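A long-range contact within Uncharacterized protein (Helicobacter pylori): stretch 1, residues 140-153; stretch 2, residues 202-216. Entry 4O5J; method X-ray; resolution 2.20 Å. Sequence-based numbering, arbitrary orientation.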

# COMPACT_ATOMS: atom_id res chain seq x y z
N GLU A 140 24.00 -15.51 -16.14
CA GLU A 140 22.98 -14.66 -16.58
C GLU A 140 23.25 -13.99 -18.00
O GLU A 140 24.39 -13.67 -18.32
N ASN A 141 22.19 -13.84 -18.82
CA ASN A 141 22.18 -13.06 -20.04
C ASN A 141 21.84 -11.59 -19.69
O ASN A 141 20.90 -11.35 -18.90
N CYS A 142 22.56 -10.63 -20.28
CA CYS A 142 22.31 -9.20 -20.03
C CYS A 142 21.84 -8.44 -21.29
O CYS A 142 21.86 -7.21 -21.30
N ALA A 143 21.43 -9.15 -22.34
CA ALA A 143 20.92 -8.49 -23.53
C ALA A 143 19.41 -8.61 -23.62
O ALA A 143 18.81 -9.51 -23.04
N MET A 144 18.79 -7.69 -24.35
CA MET A 144 17.32 -7.74 -24.53
C MET A 144 16.97 -7.50 -26.01
O MET A 144 17.56 -6.65 -26.68
N ASP A 145 16.01 -8.26 -26.52
CA ASP A 145 15.48 -8.09 -27.87
C ASP A 145 14.81 -6.70 -27.99
O ASP A 145 14.08 -6.23 -27.07
N GLN A 146 15.07 -6.02 -29.12
CA GLN A 146 14.52 -4.67 -29.35
C GLN A 146 12.98 -4.62 -29.25
O GLN A 146 12.42 -3.65 -28.73
N THR A 147 12.30 -5.66 -29.69
CA THR A 147 10.83 -5.67 -29.66
C THR A 147 10.34 -5.74 -28.22
O THR A 147 9.35 -5.09 -27.85
N THR A 148 11.06 -6.49 -27.38
CA THR A 148 10.69 -6.57 -25.95
C THR A 148 10.94 -5.23 -25.28
O THR A 148 10.08 -4.70 -24.57
N TYR A 149 12.11 -4.62 -25.55
CA TYR A 149 12.37 -3.30 -25.01
C TYR A 149 11.27 -2.32 -25.44
O TYR A 149 10.78 -1.51 -24.64
N ASP A 150 10.90 -2.36 -26.74
CA ASP A 150 9.83 -1.46 -27.23
C ASP A 150 8.56 -1.57 -26.42
O ASP A 150 8.01 -0.55 -26.01
N LYS A 151 8.12 -2.81 -26.15
CA LYS A 151 6.97 -2.99 -25.27
C LYS A 151 7.16 -2.35 -23.89
O LYS A 151 6.24 -1.69 -23.37
N MET A 152 8.34 -2.52 -23.28
CA MET A 152 8.57 -1.93 -21.95
C MET A 152 8.52 -0.42 -22.05
O MET A 152 7.80 0.25 -21.27
N LYS A 153 9.31 0.12 -22.98
CA LYS A 153 9.40 1.59 -23.15
C LYS A 153 7.99 2.22 -23.35
O LYS A 153 7.65 3.25 -22.76
N GLN A 202 1.54 -4.22 -15.72
CA GLN A 202 2.02 -4.81 -16.95
C GLN A 202 3.53 -4.61 -17.12
O GLN A 202 4.23 -5.49 -17.63
N LEU A 203 4.00 -3.41 -16.81
CA LEU A 203 5.42 -3.11 -16.92
C LEU A 203 6.27 -4.01 -15.99
O LEU A 203 7.21 -4.73 -16.46
N MET A 204 5.94 -4.02 -14.71
CA MET A 204 6.67 -4.87 -13.74
C MET A 204 6.56 -6.34 -14.14
O MET A 204 7.55 -7.09 -14.03
N ASP A 205 5.38 -6.77 -14.62
CA ASP A 205 5.23 -8.20 -15.04
C ASP A 205 6.17 -8.50 -16.20
O ASP A 205 6.81 -9.55 -16.23
N LEU A 206 6.24 -7.58 -17.15
CA LEU A 206 7.05 -7.79 -18.33
C LEU A 206 8.52 -7.85 -17.93
O LEU A 206 9.29 -8.71 -18.41
N ILE A 207 8.94 -6.92 -17.08
CA ILE A 207 10.31 -6.94 -16.58
C ILE A 207 10.65 -8.25 -15.86
O ILE A 207 11.71 -8.89 -16.11
N ALA A 208 9.74 -8.69 -14.98
CA ALA A 208 9.97 -9.92 -14.21
C ALA A 208 10.12 -11.09 -15.16
O ALA A 208 10.90 -11.99 -14.90
N ASN A 209 9.37 -11.11 -16.25
CA ASN A 209 9.32 -12.28 -17.15
C ASN A 209 10.40 -12.26 -18.18
O ASN A 209 10.59 -13.22 -18.85
N THR A 210 11.12 -11.16 -18.32
CA THR A 210 12.14 -11.08 -19.32
C THR A 210 13.47 -11.52 -18.72
O THR A 210 13.98 -10.87 -17.79
N LYS A 211 14.03 -12.62 -19.24
CA LYS A 211 15.27 -13.18 -18.70
C LYS A 211 16.48 -12.36 -19.12
O LYS A 211 17.38 -12.84 -19.79
N THR A 212 16.49 -11.11 -18.72
CA THR A 212 17.58 -10.21 -18.97
C THR A 212 18.04 -9.69 -17.61
O THR A 212 17.25 -9.12 -16.85
N ALA A 213 19.33 -9.85 -17.31
CA ALA A 213 19.85 -9.40 -15.99
C ALA A 213 20.19 -7.94 -16.03
O ALA A 213 20.58 -7.42 -17.08
N MET A 214 20.05 -7.24 -14.90
CA MET A 214 20.45 -5.84 -14.87
C MET A 214 21.85 -5.67 -14.30
O MET A 214 22.20 -6.25 -13.23
N MET A 215 22.68 -4.87 -14.97
CA MET A 215 24.04 -4.62 -14.54
C MET A 215 24.07 -3.32 -13.71
O MET A 215 24.15 -2.21 -14.28
N TRP A 216 23.98 -3.43 -12.39
CA TRP A 216 23.97 -2.24 -11.52
C TRP A 216 25.21 -1.38 -11.67
O TRP A 216 25.15 -0.19 -11.41

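The polar part of this contact is concentrated where residues 141-143 meet residues 211-213. The shortest bond between the stretches is backbone to backbone: Ala-213 N donates to Asn-141 O at 2.7 Å and nearly straight. Beside it, Thr-212, chi1 m, donates from OG1 to Ala-143 O at 2.8 Å. Asn-141 completes the set. With chi1 t its amide reaches across, ND2 to Lys-211 O at 3.0 Å, while the same ND2 also donates to Ala-143 O, 3.0 Å away, and OD1 accepts from Ala-143 N at 3.0 Å. One amide thus braces its own stretch and grips the other, and Ala-143 O receives a donor from each stretch.

Around these bonds the packing is apolar. Ala-213 points its CB toward the first stretch, where it meets Glu-140 CG at 3.5 Å and Cys-142 SG at 3.8 Å. Cys-142, chi1 m, also packs its SG against Met-215 CG at 3.9 Å; it is covalently bonded to a group elsewhere in the structure.

Farther out, two helices run nearly antiparallel, their axes 10.0 Å apart at closest approach. Asp-145 caps the first, its OD2 accepting from Thr-148 N at 3.1 Å and, weakly, from Thr-147 N at 2.5 Å. Met-152 carries the most buried area in the contact. Its chi angles, m, t, t, extend the chain along the second helix, so that CB lies 4.1 Å from Leu-203 CD1, CG 3.6 Å from Leu-206 CD2, and CE 4.1 Å from Ile-207 CG1. Leu-206, t and p, points toward the first helix and also places CD2 3.7 Å from Lys-151 CB. Thr-210 closes the row: OG1 donates to Leu-206 O at 2.7 Å, satisfying the hydroxyl locally while it lies 3.3 Å from Met-152 CE and 3.7 Å from Thr-148 CG2.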

# COMPACT_ATOMS: atom_id res chain seq x y z
CB GLU A 140 22.68 -13.62 -15.48
CG GLU A 140 23.75 -12.55 -15.32
CD GLU A 140 24.92 -13.03 -14.55
OE1 GLU A 140 24.71 -13.27 -13.30
OE2 GLU A 140 25.98 -13.17 -15.24
CB ASN A 141 21.11 -13.61 -20.94
CG ASN A 141 20.65 -12.60 -22.00
OD1 ASN A 141 21.45 -12.10 -22.83
ND2 ASN A 141 19.34 -12.32 -22.01
CB CYS A 142 23.51 -8.50 -19.44
SG CYS A 142 24.00 -9.28 -17.84
CB ALA A 143 21.60 -9.04 -24.78
CB MET A 144 16.65 -6.70 -23.67
CG MET A 144 15.16 -6.78 -23.71
SD MET A 144 14.41 -5.41 -22.80
CE MET A 144 15.05 -5.68 -21.09
CB ASP A 145 14.47 -9.22 -28.15
CG ASP A 145 13.71 -9.00 -29.36
OD1 ASP A 145 13.99 -9.71 -30.34
OD2 ASP A 145 12.84 -8.09 -29.36
CB GLN A 146 14.95 -4.17 -30.71
CG GLN A 146 14.59 -2.72 -30.96
CD GLN A 146 15.20 -2.21 -32.25
OE1 GLN A 146 15.93 -2.93 -32.92
NE2 GLN A 146 14.90 -0.97 -32.59
CB THR A 147 10.28 -6.86 -30.40
OG1 THR A 147 10.78 -6.81 -31.71
CG2 THR A 147 8.77 -6.84 -30.42
CB THR A 148 11.49 -7.65 -25.25
OG1 THR A 148 11.21 -8.90 -25.86
CG2 THR A 148 11.13 -7.74 -23.76
CB TYR A 149 13.74 -2.82 -25.48
CG TYR A 149 13.94 -1.39 -25.04
CD1 TYR A 149 14.21 -1.08 -23.69
CD2 TYR A 149 13.80 -0.32 -25.94
CE1 TYR A 149 14.32 0.25 -23.26
CE2 TYR A 149 13.94 1.01 -25.53
CZ TYR A 149 14.20 1.28 -24.18
OH TYR A 149 14.32 2.58 -23.78
CB ASP A 150 9.49 -1.76 -28.72
CG ASP A 150 10.62 -1.31 -29.67
OD1 ASP A 150 10.67 -1.86 -30.79
OD2 ASP A 150 11.47 -0.45 -29.26
CB LYS A 151 6.65 -4.48 -25.10
CG LYS A 151 6.23 -5.18 -26.42
CD LYS A 151 5.52 -6.54 -26.24
CE LYS A 151 6.40 -7.58 -25.60
NZ LYS A 151 5.55 -8.76 -25.19
CB MET A 152 9.92 -2.34 -21.38
CG MET A 152 10.02 -3.83 -21.05
SD MET A 152 11.70 -4.22 -20.40
CE MET A 152 11.50 -5.98 -20.11
CB LYS A 153 10.30 1.91 -24.33
CG LYS A 153 10.54 3.40 -24.52
CD LYS A 153 11.27 4.06 -23.28
CE LYS A 153 11.77 5.40 -23.69
NZ LYS A 153 12.54 6.11 -22.58
CB GLN A 202 1.31 -4.17 -18.17
CG GLN A 202 -0.19 -4.46 -18.25
CD GLN A 202 -0.80 -3.81 -19.49
OE1 GLN A 202 -0.39 -4.04 -20.63
NE2 GLN A 202 -1.74 -2.94 -19.24
CB LEU A 203 5.68 -1.64 -16.65
CG LEU A 203 7.12 -1.17 -16.65
CD1 LEU A 203 7.83 -1.56 -17.97
CD2 LEU A 203 7.21 0.33 -16.39
CB MET A 204 6.14 -4.67 -12.35
CG MET A 204 6.31 -3.25 -11.84
SD MET A 204 8.03 -2.65 -11.86
CE MET A 204 8.57 -3.23 -10.19
CB ASP A 205 3.83 -8.52 -15.48
CG ASP A 205 2.87 -8.60 -14.31
OD1 ASP A 205 3.38 -8.53 -13.15
OD2 ASP A 205 1.60 -8.69 -14.51
CB LEU A 206 6.80 -6.68 -19.36
CG LEU A 206 7.54 -6.85 -20.69
CD1 LEU A 206 7.31 -8.27 -21.24
CD2 LEU A 206 7.08 -5.81 -21.68
CB ILE A 207 10.58 -5.74 -15.66
CG1 ILE A 207 10.47 -4.42 -16.48
CG2 ILE A 207 11.98 -5.88 -14.95
CD1 ILE A 207 10.60 -3.15 -15.68
CB ALA A 208 8.83 -10.17 -13.24
CB ASN A 209 7.99 -12.36 -17.86
CG ASN A 209 6.95 -12.86 -16.93
OD1 ASN A 209 7.09 -13.96 -16.43
ND2 ASN A 209 6.01 -12.00 -16.54
CB THR A 210 12.27 -9.64 -19.82
OG1 THR A 210 11.01 -9.26 -20.35
CG2 THR A 210 13.33 -9.55 -20.89
CB LYS A 211 15.41 -14.62 -19.10
CG LYS A 211 14.39 -15.44 -18.41
CD LYS A 211 15.11 -16.35 -17.45
CE LYS A 211 16.23 -17.17 -18.14
NZ LYS A 211 16.78 -18.28 -17.29
CB THR A 212 17.09 -9.01 -19.82
OG1 THR A 212 16.80 -9.52 -21.16
CG2 THR A 212 18.20 -7.95 -19.95
CB ALA A 213 21.08 -10.26 -15.64
CB MET A 214 19.39 -4.97 -14.13
CG MET A 214 19.13 -5.36 -12.71
SD MET A 214 17.83 -4.34 -11.93
CE MET A 214 18.59 -2.70 -11.87
CB MET A 215 24.95 -4.48 -15.76
CG MET A 215 24.99 -5.75 -16.60
SD MET A 215 25.99 -5.61 -18.13
CE MET A 215 24.96 -4.50 -19.14
CB TRP A 216 23.76 -2.59 -10.06
CG TRP A 216 22.35 -3.01 -9.75
CD1 TRP A 216 21.75 -4.20 -10.05
CD2 TRP A 216 21.37 -2.23 -8.99
NE1 TRP A 216 20.43 -4.22 -9.57
CE2 TRP A 216 20.17 -3.04 -8.92
CE3 TRP A 216 21.38 -0.97 -8.38
CZ2 TRP A 216 19.04 -2.60 -8.25
CZ3 TRP A 216 20.25 -0.53 -7.73
CH2 TRP A 216 19.09 -1.31 -7.65